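Local coordinates for protein PmoF1 (Methylocystis sp. ATCC 49242, PDB 6P1E) that binds copper(II) through its PCuAC domain, here as a dimer, and probably acts as a copper chaperone in a methane-oxidizing bacterium, at residues Tyr5-Leu10 and Leu105-Ala110; Pro15-Pro20 and Ala117-Pro122; Glu49-Ala54 and Val86-Ala91. One frame throughout, in Å; residues are numbered along the deposited sequence.

Interaction 1 (Tyr5-Leu10 and Leu105-Ala110); sequences YDVGKL and LVFEKA
The phenyl ring of Phe107 carries Leu10 on one face: methyl CD1 stands 3.7 Å from the ring centroid, 19° off the ring normal, a CH-pi contact shifted from the centre toward the CG–CD1 side. Val7 comes at the ring obliquely, its CG1 lying 3.8 Å from Phe107 CE2. The two aliphatic side chains thus share the ring, Leu10 reaching it tip to tip and Val7 crossing it. Leu10 CG is anti to its own carbonyl carbon (chi1 -49°), which carries CD1 forward to the aromatic ring. The same methyl also rests on Ala110 CB, at 3.8 Å. On Val7, CG1 takes the crowded position between backbone N and carbonyl carbon and serves Phe107, while CG2, anti to N, packs against Ala110, 3.4 Å from its carbonyl O. The contact is wholly apolar between side chains. The carboxylate of Asp41 accepts the backbone N-H of Lys109 (OD1) and of Ala110 (OD2) and so ties down the bend after Phe107. Val7 to Leu10, closed by Leu10 N to Val7 O at 2.8 Å, form the type II' turn of the beta-hairpin joining strands 4-7 and 10-18, packed on that bend within the beta fold of the PCuAC domain.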
ATOM      1  N   TYR B   5       4.291  12.639  -2.230  1.00 17.45           N
ATOM      2  CA  TYR B   5       4.685  13.644  -3.208  1.00 16.81           C
ATOM      3  C   TYR B   5       3.459  14.390  -3.708  1.00 16.33           C
ATOM      4  O   TYR B   5       2.466  13.781  -4.101  1.00 15.54           O
ATOM      5  CB  TYR B   5       5.433  12.988  -4.367  1.00 15.78           C
ATOM      6  CG  TYR B   5       6.654  12.229  -3.908  1.00 16.41           C
ATOM      7  CD1 TYR B   5       7.899  12.840  -3.872  1.00 17.15           C
ATOM      8  CD2 TYR B   5       6.558  10.907  -3.497  1.00 16.53           C
ATOM      9  CE1 TYR B   5       9.017  12.152  -3.445  1.00 18.11           C
ATOM     10  CE2 TYR B   5       7.670  10.211  -3.066  1.00 17.21           C
ATOM     11  CZ  TYR B   5       8.898  10.838  -3.045  1.00 18.87           C
ATOM     12  OH  TYR B   5      10.011  10.152  -2.618  1.00 24.24           O
ATOM     13  N   ASP B   6       3.547  15.715  -3.702  1.00 17.00           N
ATOM     14  CA  ASP B   6       2.456  16.562  -4.161  1.00 16.78           C
ATOM     15  C   ASP B   6       2.768  17.081  -5.551  1.00 15.75           C
ATOM     16  O   ASP B   6       3.900  17.473  -5.834  1.00 16.21           O
ATOM     17  CB  ASP B   6       2.240  17.743  -3.211  1.00 18.73           C
ATOM     18  CG  ASP B   6       1.969  17.307  -1.783  1.00 38.99           C
ATOM     19  OD1 ASP B   6       1.014  16.538  -1.563  1.00 36.87           O
ATOM     20  OD2 ASP B   6       2.717  17.735  -0.881  1.00 61.09           O
ATOM     21  N   VAL B   7       1.772  17.045  -6.430  1.00 14.56           N
ATOM     22  CA  VAL B   7       1.871  17.723  -7.718  1.00 13.88           C
ATOM     23  C   VAL B   7       0.493  18.272  -8.084  1.00 13.41           C
ATOM     24  O   VAL B   7      -0.495  17.536  -8.131  1.00 12.59           O
ATOM     25  CB  VAL B   7       2.420  16.779  -8.821  1.00 35.93           C
ATOM     26  CG1 VAL B   7       1.533  15.547  -9.005  1.00 30.41           C
ATOM     27  CG2 VAL B   7       2.595  17.534 -10.135  1.00 48.28           C
ATOM     28  N   GLY B   8       0.427  19.578  -8.322  1.00 19.88           N
ATOM     29  CA  GLY B   8      -0.853  20.246  -8.455  1.00 19.69           C
ATOM     30  C   GLY B   8      -1.698  19.946  -7.230  1.00 18.18           C
ATOM     31  O   GLY B   8      -1.229  20.082  -6.098  1.00 19.86           O
ATOM     32  N   LYS B   9      -2.935  19.515  -7.456  1.00 17.82           N
ATOM     33  CA  LYS B   9      -3.831  19.139  -6.366  1.00 18.19           C
ATOM     34  C   LYS B   9      -3.882  17.625  -6.186  1.00 17.80           C
ATOM     35  O   LYS B   9      -4.782  17.100  -5.529  1.00 15.81           O
ATOM     36  CB  LYS B   9      -5.233  19.693  -6.613  1.00 20.49           C
ATOM     37  CG  LYS B   9      -5.283  21.211  -6.590  1.00 23.83           C
ATOM     38  CD  LYS B   9      -6.708  21.728  -6.617  1.00 38.40           C
ATOM     39  CE  LYS B   9      -6.744  23.248  -6.635  1.00 59.72           C
ATOM     40  NZ  LYS B   9      -6.015  23.848  -5.481  1.00 71.61           N
ATOM     41  N   LEU B  10      -2.917  16.930  -6.782  1.00 13.43           N
ATOM     42  CA  LEU B  10      -2.766  15.491  -6.589  1.00 11.27           C
ATOM     43  C   LEU B  10      -1.776  15.198  -5.472  1.00 10.69           C
ATOM     44  O   LEU B  10      -0.839  15.962  -5.239  1.00 11.56           O
ATOM     45  CB  LEU B  10      -2.289  14.801  -7.872  1.00 13.40           C
ATOM     46  CG  LEU B  10      -3.030  15.125  -9.170  1.00 20.40           C
ATOM     47  CD1 LEU B  10      -2.424  14.335 -10.323  1.00 14.89           C
ATOM     48  CD2 LEU B  10      -4.510  14.828  -9.033  1.00 15.59           C
ATOM     49  N   LEU B 105       6.546  10.306 -12.615  1.00 18.54           N
ATOM     50  CA  LEU B 105       5.156  10.087 -12.977  1.00 17.84           C
ATOM     51  C   LEU B 105       4.694  11.267 -13.813  1.00 20.15           C
ATOM     52  O   LEU B 105       4.978  12.416 -13.479  1.00 18.78           O
ATOM     53  CB  LEU B 105       4.275   9.926 -11.736  1.00 16.47           C
ATOM     54  CG  LEU B 105       4.727   8.890 -10.704  1.00 21.03           C
ATOM     55  CD1 LEU B 105       3.758   8.858  -9.530  1.00 19.63           C
ATOM     56  CD2 LEU B 105       4.870   7.511 -11.328  1.00 30.12           C
ATOM     57  N   VAL B 106       3.986  10.976 -14.897  1.00 19.16           N
ATOM     58  CA  VAL B 106       3.508  12.008 -15.803  1.00 19.98           C
ATOM     59  C   VAL B 106       1.988  12.026 -15.794  1.00 19.38           C
ATOM     60  O   VAL B 106       1.342  11.057 -16.194  1.00 19.81           O
ATOM     61  CB  VAL B 106       4.015  11.785 -17.242  1.00 22.10           C
ATOM     62  CG1 VAL B 106       3.613  12.951 -18.136  1.00 23.12           C
ATOM     63  CG2 VAL B 106       5.528  11.598 -17.255  1.00 23.42           C
ATOM     64  N   PHE B 107       1.429  13.130 -15.312  1.00 18.94           N
ATOM     65  CA  PHE B 107      -0.013  13.321 -15.276  1.00 18.91           C
ATOM     66  C   PHE B 107      -0.425  14.252 -16.409  1.00 19.95           C
ATOM     67  O   PHE B 107       0.279  15.218 -16.705  1.00 20.44           O
ATOM     68  CB  PHE B 107      -0.447  13.883 -13.924  1.00 18.34           C
ATOM     69  CG  PHE B 107      -0.147  12.970 -12.769  1.00 17.59           C
ATOM     70  CD1 PHE B 107      -1.025  11.954 -12.426  1.00 17.73           C
ATOM     71  CD2 PHE B 107       1.021  13.117 -12.039  1.00 17.16           C
ATOM     72  CE1 PHE B 107      -0.750  11.109 -11.364  1.00 17.28           C
ATOM     73  CE2 PHE B 107       1.303  12.275 -10.978  1.00 16.58           C
ATOM     74  CZ  PHE B 107       0.418  11.270 -10.641  1.00 16.54           C
ATOM     75  N   GLU B 108      -1.555  13.957 -17.047  1.00 20.66           N
ATOM     76  CA  GLU B 108      -1.993  14.715 -18.219  1.00 21.85           C
ATOM     77  C   GLU B 108      -2.105  16.213 -17.940  1.00 21.81           C
ATOM     78  O   GLU B 108      -1.679  17.032 -18.756  1.00 22.70           O
ATOM     79  CB  GLU B 108      -3.335  14.193 -18.738  1.00 22.93           C
ATOM     80  CG  GLU B 108      -3.806  14.913 -20.004  1.00 33.13           C
ATOM     81  CD  GLU B 108      -5.110  14.368 -20.556  1.00 57.66           C
ATOM     82  OE1 GLU B 108      -5.940  13.877 -19.763  1.00 57.31           O
ATOM     83  OE2 GLU B 108      -5.303  14.435 -21.789  1.00 70.97           O
ATOM     84  N   LYS B 109      -2.692  16.564 -16.799  1.00 21.29           N
ATOM     85  CA  LYS B 109      -2.923  17.965 -16.448  1.00 21.84           C
ATOM     86  C   LYS B 109      -1.881  18.503 -15.461  1.00 24.97           C
ATOM     87  O   LYS B 109      -1.348  19.595 -15.650  1.00 24.97           O
ATOM     88  CB  LYS B 109      -4.322  18.137 -15.849  1.00 22.54           C
ATOM     89  CG  LYS B 109      -5.459  17.630 -16.726  1.00 34.02           C
ATOM     90  CD  LYS B 109      -5.583  18.423 -18.017  1.00 49.50           C
ATOM     91  CE  LYS B 109      -6.736  17.914 -18.868  1.00 55.17           C
ATOM     92  NZ  LYS B 109      -6.890  18.684 -20.132  1.00 69.34           N
ATOM     93  N   ALA B 110      -1.594  17.734 -14.415  1.00 20.91           N
ATOM     94  CA  ALA B 110      -0.741  18.209 -13.326  1.00 20.97           C
ATOM     95  C   ALA B 110       0.742  18.247 -13.696  1.00 31.87           C
ATOM     96  O   ALA B 110       1.537  18.906 -13.028  1.00 22.07           O
ATOM     97  CB  ALA B 110      -0.943  17.336 -12.094  1.00 20.30           C
TER

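Interaction 2 (Pro15-Pro20 and Ala117-Pro122); sequences PWLRAP and AAIDAP
Arg18 leaves the sheet on the face it shares with Trp16, Ala118 and Asp120. Its CB and CG pass the carbonyl O of Asp120 at van der Waals range, with CG anti to the backbone N (chi1 -175°). Bends at chi2 and chi3 then turn the chain so that NE and NH2 both meet one oxygen, Asp120 OD2. NH2 makes the shorter bond of this salt bridge, 2.9 Å to OD2, nearly along the C-O axis, whereas NE, 3.2 Å from OD2, arrives from above the carboxylate plane. OD2 lies in the guanidinium plane, though that plane is turned 61° from the carboxylate. CZ also sits at the in-plane edge of the Trp16 ring, whose CZ3 is 3.8 Å from Asp120 OD2. Beneath these side chains the strands run parallel: Leu17 donates its N-H to Ala118 O and accepts Asp120 N at its O (2.8 Å), so straddling its partner Ile119 as in a parallel ladder. Past the strand ends, one water donates to the carbonyls of Ala19 and Ala121. On the other face Leu17 CD2 packs 3.6 Å from Ala117 CB, and Leu95 covers Leu17 and Ile119. The pairing joins two strands distant in sequence, 10-18 and 111-120; Trp16, Ala118 and Asp120 face the second subunit, whose Phe32 meets Trp16 edge-to-face. Strand 27-35 flanks 15-18 and strand 100-107 flanks 117-120.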
ATOM      1  N   PRO B  15       4.456   5.603  -2.587  1.00  5.90           N
ATOM      2  CA  PRO B  15       4.815   4.823  -3.772  1.00  6.92           C
ATOM      3  C   PRO B  15       5.772   3.696  -3.420  1.00  7.81           C
ATOM      4  O   PRO B  15       6.717   3.901  -2.657  1.00  8.00           O
ATOM      5  CB  PRO B  15       5.490   5.853  -4.680  1.00  7.26           C
ATOM      6  CG  PRO B  15       6.032   6.873  -3.739  1.00  9.22           C
ATOM      7  CD  PRO B  15       5.037   6.956  -2.618  1.00  8.04           C
ATOM      8  N   TRP B  16       5.523   2.514  -3.964  1.00  6.98           N
ATOM      9  CA  TRP B  16       6.369   1.367  -3.688  1.00  8.19           C
ATOM     10  C   TRP B  16       6.305   0.370  -4.827  1.00  9.42           C
ATOM     11  O   TRP B  16       5.442   0.452  -5.693  1.00 10.02           O
ATOM     12  CB  TRP B  16       5.974   0.686  -2.375  1.00  8.04           C
ATOM     13  CG  TRP B  16       4.615   0.029  -2.363  1.00  7.57           C
ATOM     14  CD1 TRP B  16       3.399   0.647  -2.347  1.00  6.68           C
ATOM     15  CD2 TRP B  16       4.347  -1.380  -2.330  1.00  8.80           C
ATOM     16  NE1 TRP B  16       2.391  -0.287  -2.319  1.00  7.55           N
ATOM     17  CE2 TRP B  16       2.947  -1.542  -2.306  1.00  8.44           C
ATOM     18  CE3 TRP B  16       5.154  -2.522  -2.327  1.00 10.64           C
ATOM     19  CZ2 TRP B  16       2.337  -2.792  -2.282  1.00  9.88           C
ATOM     20  CZ3 TRP B  16       4.548  -3.762  -2.301  1.00 11.98           C
ATOM     21  CH2 TRP B  16       3.154  -3.888  -2.278  1.00 11.61           C
ATOM     22  N   LEU B  17       7.233  -0.573  -4.827  1.00 11.36           N
ATOM     23  CA  LEU B  17       7.201  -1.619  -5.832  1.00 14.43           C
ATOM     24  C   LEU B  17       7.652  -2.942  -5.264  1.00 19.05           C
ATOM     25  O   LEU B  17       8.418  -2.998  -4.300  1.00 15.57           O
ATOM     26  CB  LEU B  17       8.071  -1.241  -7.027  1.00 21.25           C
ATOM     27  CG  LEU B  17       9.548  -0.994  -6.737  1.00 17.61           C
ATOM     28  CD1 LEU B  17      10.405  -2.014  -7.473  1.00 33.96           C
ATOM     29  CD2 LEU B  17       9.927   0.422  -7.134  1.00 39.20           C
ATOM     30  N   ARG B  18       7.154  -4.008  -5.877  1.00 16.91           N
ATOM     31  CA  ARG B  18       7.580  -5.349  -5.542  1.00 21.36           C
ATOM     32  C   ARG B  18       8.648  -5.762  -6.538  1.00 30.23           C
ATOM     33  O   ARG B  18       8.390  -5.834  -7.740  1.00 24.18           O
ATOM     34  CB  ARG B  18       6.401  -6.316  -5.569  1.00 27.54           C
ATOM     35  CG  ARG B  18       6.749  -7.721  -5.119  1.00 40.86           C
ATOM     36  CD  ARG B  18       5.558  -8.371  -4.449  1.00 58.35           C
ATOM     37  NE  ARG B  18       5.307  -7.801  -3.127  1.00 55.22           N
ATOM     38  CZ  ARG B  18       4.111  -7.725  -2.551  1.00 42.63           C
ATOM     39  NH1 ARG B  18       3.030  -8.172  -3.179  1.00 50.70           N
ATOM     40  NH2 ARG B  18       3.991  -7.191  -1.343  1.00 42.34           N
ATOM     41  N   ALA B  19       9.850  -6.009  -6.029  1.00 37.24           N
ATOM     42  CA  ALA B  19      10.998  -6.315  -6.869  1.00 38.04           C
ATOM     43  C   ALA B  19      10.756  -7.591  -7.663  1.00 41.36           C
ATOM     44  O   ALA B  19       9.918  -8.410  -7.281  1.00 39.32           O
ATOM     45  CB  ALA B  19      12.250  -6.446  -6.023  1.00 39.91           C
ATOM     46  N   PRO B  20      11.476  -7.758  -8.784  1.00 39.10           N
ATOM     47  CA  PRO B  20      11.322  -8.978  -9.581  1.00 40.01           C
ATOM     48  C   PRO B  20      11.578 -10.224  -8.748  1.00 42.17           C
ATOM     49  O   PRO B  20      12.518 -10.254  -7.954  1.00 43.64           O
ATOM     50  CB  PRO B  20      12.382  -8.821 -10.678  1.00 40.49           C
ATOM     51  CG  PRO B  20      12.606  -7.360 -10.783  1.00 39.58           C
ATOM     52  CD  PRO B  20      12.428  -6.819  -9.401  1.00 39.15           C
ATOM     53  N   ALA B 117      10.569   5.597  -5.093  1.00 16.05           N
ATOM     54  CA  ALA B 117       9.718   4.485  -4.701  1.00 15.43           C
ATOM     55  C   ALA B 117      10.480   3.538  -3.793  1.00 19.81           C
ATOM     56  O   ALA B 117      11.634   3.202  -4.049  1.00 21.17           O
ATOM     57  CB  ALA B 117       9.201   3.750  -5.925  1.00 16.53           C
ATOM     58  N   ALA B 118       9.832   3.121  -2.717  1.00 14.97           N
ATOM     59  CA  ALA B 118      10.450   2.194  -1.789  1.00 16.06           C
ATOM     60  C   ALA B 118      10.313   0.762  -2.329  1.00 17.75           C
ATOM     61  O   ALA B 118       9.341   0.444  -3.013  1.00 16.18           O
ATOM     62  CB  ALA B 118       9.834   2.354  -0.435  1.00 22.65           C
ATOM     63  N   ILE B 119      11.291  -0.094  -2.039  1.00 19.92           N
ATOM     64  CA  ILE B 119      11.348  -1.418  -2.661  1.00 19.12           C
ATOM     65  C   ILE B 119      11.035  -2.582  -1.717  1.00 19.66           C
ATOM     66  O   ILE B 119      11.673  -2.747  -0.680  1.00 21.08           O
ATOM     67  CB  ILE B 119      12.740  -1.648  -3.289  1.00 21.24           C
ATOM     68  CG1 ILE B 119      12.999  -0.589  -4.364  1.00 21.43           C
ATOM     69  CG2 ILE B 119      12.848  -3.053  -3.887  1.00 23.08           C
ATOM     70  CD1 ILE B 119      14.397  -0.602  -4.921  1.00 33.06           C
ATOM     71  N   ASP B 120      10.023  -3.363  -2.095  1.00 19.71           N
ATOM     72  CA  ASP B 120       9.681  -4.631  -1.444  1.00 20.88           C
ATOM     73  C   ASP B 120      10.291  -5.802  -2.230  1.00 25.48           C
ATOM     74  O   ASP B 120       9.865  -6.051  -3.356  1.00 25.02           O
ATOM     75  CB  ASP B 120       8.159  -4.803  -1.374  1.00 20.56           C
ATOM     76  CG  ASP B 120       7.729  -5.868  -0.381  1.00 33.60           C
ATOM     77  OD1 ASP B 120       8.449  -6.095   0.614  1.00 31.99           O
ATOM     78  OD2 ASP B 120       6.655  -6.472  -0.593  1.00 29.64           O
ATOM     79  N   ALA B 121      11.266  -6.516  -1.666  1.00 34.79           N
ATOM     80  CA  ALA B 121      11.892  -7.649  -2.369  1.00 37.06           C
ATOM     81  C   ALA B 121      11.673  -9.093  -1.844  1.00 65.05           C
ATOM     82  O   ALA B 121      11.740 -10.013  -2.655  1.00 80.31           O
ATOM     83  CB  ALA B 121      13.381  -7.408  -2.447  1.00 55.82           C
ATOM     84  N   PRO B 122      11.440  -9.309  -0.524  1.00 62.50           N
ATOM     85  CA  PRO B 122      11.431 -10.666   0.062  1.00 69.91           C
ATOM     86  C   PRO B 122      11.112 -11.852  -0.858  1.00 53.41           C
ATOM     87  O   PRO B 122      11.893 -12.806  -0.875  1.00 75.11           O
ATOM     88  CB  PRO B 122      10.340 -10.559   1.139  1.00 66.12           C
ATOM     89  CG  PRO B 122      10.109  -9.084   1.347  1.00 68.53           C
ATOM     90  CD  PRO B 122      11.099  -8.335   0.524  1.00 66.50           C
TER
HETATM   91  O   HOH W   1       9.664 -10.007  -4.794  1.00 34.16           O

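Interaction 3 (Glu49-Ala54 and Val86-Ala91); sequences EKFGSA and VALLDA
Phe51 and Leu88 cross at about a right angle, and this crossing organises the contact. Leu88 CB lies over one face of the phenyl ring, 3.8 Å from its centroid and 16° off the normal, in a CH-pi contact displaced toward the rim at CD1 and CE1. Phe51 CG is anti to its own carbonyl carbon (chi1 -76°), which sets the ring along the opposing strand: CE1 reaches Ala91 CB at 3.6 Å, while the peptide carbonyl of Leu89 lies at the ring edge. Leu88 divides its isobutyl group, CD1 lying near Phe51 CE2 and CD2 packing 3.7 Å from Ala54 CB, which also touches Val86 CG1. On the reverse face Ser53 OG, in the crowded position between N and carbonyl carbon, stands beside Leu89 CB and CD1. An alanine at Phe51 would remove the ring and would probably loosen the packing of Leu88 and Ala91 at this end of the sheet. The backbone is gripped at two points. Leu89 N donates nearly straight to Ser53 O (3.0 Å, 166°), and Gly52 N bonds Leu89 O at 2.9 Å in a more bent geometry, with a weak second bond to Asp90 O. Gly52 and Ser53 thus both face Leu89, a classic beta bulge, at the corner where the chain turns. The Gly52 backbone lies close against Asp90 CB. Segment 49-54 pairs along one side of strand 75-91, whose backbone also bonds strand 27-35 at Val86 and Leu88. Leu101 from strand 100-107 packs on both Phe51 and Leu88, Leu95 adds to the ring from a loop, and Val46 of strand 41-47 covers Ala54 and Val86.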
ATOM      1  N   GLU B  49      14.715   5.074 -15.218  1.00 33.10           N
ATOM      2  CA  GLU B  49      16.000   4.848 -15.859  1.00 33.62           C
ATOM      3  C   GLU B  49      16.511   3.420 -15.671  1.00 33.61           C
ATOM      4  O   GLU B  49      17.177   2.874 -16.552  1.00 35.61           O
ATOM      5  CB  GLU B  49      17.032   5.829 -15.306  1.00 47.98           C
ATOM      6  CG  GLU B  49      16.688   7.287 -15.556  1.00 48.28           C
ATOM      7  CD  GLU B  49      17.742   8.236 -15.021  1.00 69.42           C
ATOM      8  OE1 GLU B  49      18.873   7.781 -14.749  1.00 64.95           O
ATOM      9  OE2 GLU B  49      17.435   9.438 -14.868  1.00 71.90           O
ATOM     10  N   LYS B  50      16.193   2.817 -14.528  1.00 31.63           N
ATOM     11  CA  LYS B  50      16.765   1.522 -14.165  1.00 37.22           C
ATOM     12  C   LYS B  50      16.012   0.342 -14.784  1.00 38.06           C
ATOM     13  O   LYS B  50      16.429  -0.807 -14.644  1.00 32.43           O
ATOM     14  CB  LYS B  50      16.785   1.372 -12.642  1.00 30.77           C
ATOM     15  CG  LYS B  50      17.699   2.356 -11.912  1.00 32.52           C
ATOM     16  CD  LYS B  50      19.113   2.398 -12.468  1.00 49.68           C
ATOM     17  CE  LYS B  50      19.964   3.376 -11.686  1.00 56.52           C
ATOM     18  NZ  LYS B  50      21.375   3.429 -12.157  1.00 58.05           N
ATOM     19  N   PHE B  51      14.902   0.632 -15.457  1.00 34.34           N
ATOM     20  CA  PHE B  51      14.144  -0.382 -16.185  1.00 28.45           C
ATOM     21  C   PHE B  51      14.065   0.012 -17.654  1.00 29.83           C
ATOM     22  O   PHE B  51      14.215   1.184 -17.998  1.00 30.68           O
ATOM     23  CB  PHE B  51      12.740  -0.553 -15.597  1.00 25.59           C
ATOM     24  CG  PHE B  51      12.709  -1.332 -14.311  1.00 26.73           C
ATOM     25  CD1 PHE B  51      12.354  -2.671 -14.306  1.00 24.20           C
ATOM     26  CD2 PHE B  51      13.033  -0.728 -13.110  1.00 24.78           C
ATOM     27  CE1 PHE B  51      12.319  -3.391 -13.125  1.00 28.03           C
ATOM     28  CE2 PHE B  51      13.003  -1.445 -11.925  1.00 26.28           C
ATOM     29  CZ  PHE B  51      12.646  -2.777 -11.934  1.00 29.43           C
ATOM     30  N   GLY B  52      13.823  -0.966 -18.517  1.00 30.31           N
ATOM     31  CA  GLY B  52      13.736  -0.713 -19.943  1.00 31.86           C
ATOM     32  C   GLY B  52      12.561   0.179 -20.312  1.00 35.84           C
ATOM     33  O   GLY B  52      12.677   1.073 -21.145  1.00 31.80           O
ATOM     34  N   SER B  53      11.414  -0.091 -19.699  1.00 27.82           N
ATOM     35  CA  SER B  53      10.185   0.647 -19.973  1.00 26.40           C
ATOM     36  C   SER B  53       9.191   0.452 -18.839  1.00 23.77           C
ATOM     37  O   SER B  53       9.356  -0.437 -18.001  1.00 23.46           O
ATOM     38  CB  SER B  53       9.560   0.188 -21.295  1.00 33.43           C
ATOM     39  OG  SER B  53       9.105  -1.152 -21.212  1.00 35.29           O
ATOM     40  N   ALA B  54       8.151   1.280 -18.837  1.00 22.54           N
ATOM     41  CA  ALA B  54       7.072   1.178 -17.864  1.00 20.33           C
ATOM     42  C   ALA B  54       5.730   1.201 -18.586  1.00 21.06           C
ATOM     43  O   ALA B  54       5.489   2.063 -19.431  1.00 20.44           O
ATOM     44  CB  ALA B  54       7.160   2.304 -16.857  1.00 22.46           C
ATOM     45  N   VAL B  86       1.482  -0.316 -12.275  1.00 11.04           N
ATOM     46  CA  VAL B  86       2.392  -0.036 -13.377  1.00 11.61           C
ATOM     47  C   VAL B  86       3.418  -1.155 -13.460  1.00 12.88           C
ATOM     48  O   VAL B  86       4.100  -1.454 -12.480  1.00 13.19           O
ATOM     49  CB  VAL B  86       3.102   1.322 -13.203  1.00 12.36           C
ATOM     50  CG1 VAL B  86       4.041   1.596 -14.375  1.00 15.68           C
ATOM     51  CG2 VAL B  86       2.083   2.435 -13.059  1.00 12.15           C
ATOM     52  N   ALA B  87       3.515  -1.773 -14.633  1.00 13.98           N
ATOM     53  CA  ALA B  87       4.505  -2.811 -14.863  1.00 16.50           C
ATOM     54  C   ALA B  87       5.838  -2.184 -15.233  1.00 16.37           C
ATOM     55  O   ALA B  87       5.907  -1.348 -16.132  1.00 16.60           O
ATOM     56  CB  ALA B  87       4.040  -3.758 -15.961  1.00 18.76           C
ATOM     57  N   LEU B  88       6.886  -2.580 -14.517  1.00 16.77           N
ATOM     58  CA  LEU B  88       8.249  -2.143 -14.807  1.00 18.09           C
ATOM     59  C   LEU B  88       8.999  -3.309 -15.444  1.00 20.49           C
ATOM     60  O   LEU B  88       9.258  -4.313 -14.786  1.00 22.65           O
ATOM     61  CB  LEU B  88       8.952  -1.673 -13.533  1.00 20.12           C
ATOM     62  CG  LEU B  88       8.244  -0.574 -12.734  1.00 25.29           C
ATOM     63  CD1 LEU B  88       9.072  -0.180 -11.522  1.00 24.08           C
ATOM     64  CD2 LEU B  88       7.956   0.645 -13.598  1.00 28.25           C
ATOM     65  N   LEU B  89       9.328  -3.180 -16.724  1.00 22.06           N
ATOM     66  CA  LEU B  89       9.898  -4.289 -17.485  1.00 28.22           C
ATOM     67  C   LEU B  89      11.411  -4.122 -17.690  1.00 35.46           C
ATOM     68  O   LEU B  89      11.916  -3.006 -17.790  1.00 38.31           O
ATOM     69  CB  LEU B  89       9.178  -4.407 -18.832  1.00 35.21           C
ATOM     70  CG  LEU B  89       7.647  -4.362 -18.783  1.00 35.70           C
ATOM     71  CD1 LEU B  89       7.066  -4.382 -20.189  1.00 50.49           C
ATOM     72  CD2 LEU B  89       7.128  -5.530 -17.964  1.00 38.48           C
ATOM     73  N   ASP B  90      12.118  -5.248 -17.742  1.00 47.05           N
ATOM     74  CA  ASP B  90      13.541  -5.278 -18.090  1.00 45.32           C
ATOM     75  C   ASP B  90      14.446  -4.482 -17.148  1.00 44.87           C
ATOM     76  O   ASP B  90      15.087  -3.514 -17.562  1.00 45.15           O
ATOM     77  CB  ASP B  90      13.737  -4.763 -19.519  1.00 47.10           C
ATOM     78  CG  ASP B  90      12.943  -5.556 -20.538  1.00 62.17           C
ATOM     79  OD1 ASP B  90      12.836  -6.790 -20.386  1.00 68.24           O
ATOM     80  OD2 ASP B  90      12.422  -4.941 -21.493  1.00 74.01           O
ATOM     81  N   ALA B  91      14.473  -4.879 -15.879  1.00 44.46           N
ATOM     82  CA  ALA B  91      15.455  -4.376 -14.920  1.00 44.69           C
ATOM     83  C   ALA B  91      16.881  -4.433 -15.474  1.00 51.07           C
ATOM     84  O   ALA B  91      17.288  -5.437 -16.055  1.00 49.17           O
ATOM     85  CB  ALA B  91      15.369  -5.164 -13.623  1.00 44.95           C
TER

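The three contacts belong to one mixed sheet but differ in chemistry. Interaction 2 is the most buried and the most polar, a parallel strand pair with a salt bridge on a face reached by the second subunit. Interactions 1 and 3, both partly buried, touch no other subunit: interaction 1 packs a hairpin turn on the bend after strand 100-107, through apolar side chains and without backbone pairing, whereas interaction 3 mixes antiparallel backbone bonds with aromatic packing. Interactions 1 and 2 involve successive strands, neighbours in the same sheet, 10-18 and 111-120 following 4-7 and 100-107, and meet where Tyr5 packs on Pro15. Interaction 3, centred about 13 Å from the centre of interaction 2, shares Leu95 and Leu101 with it.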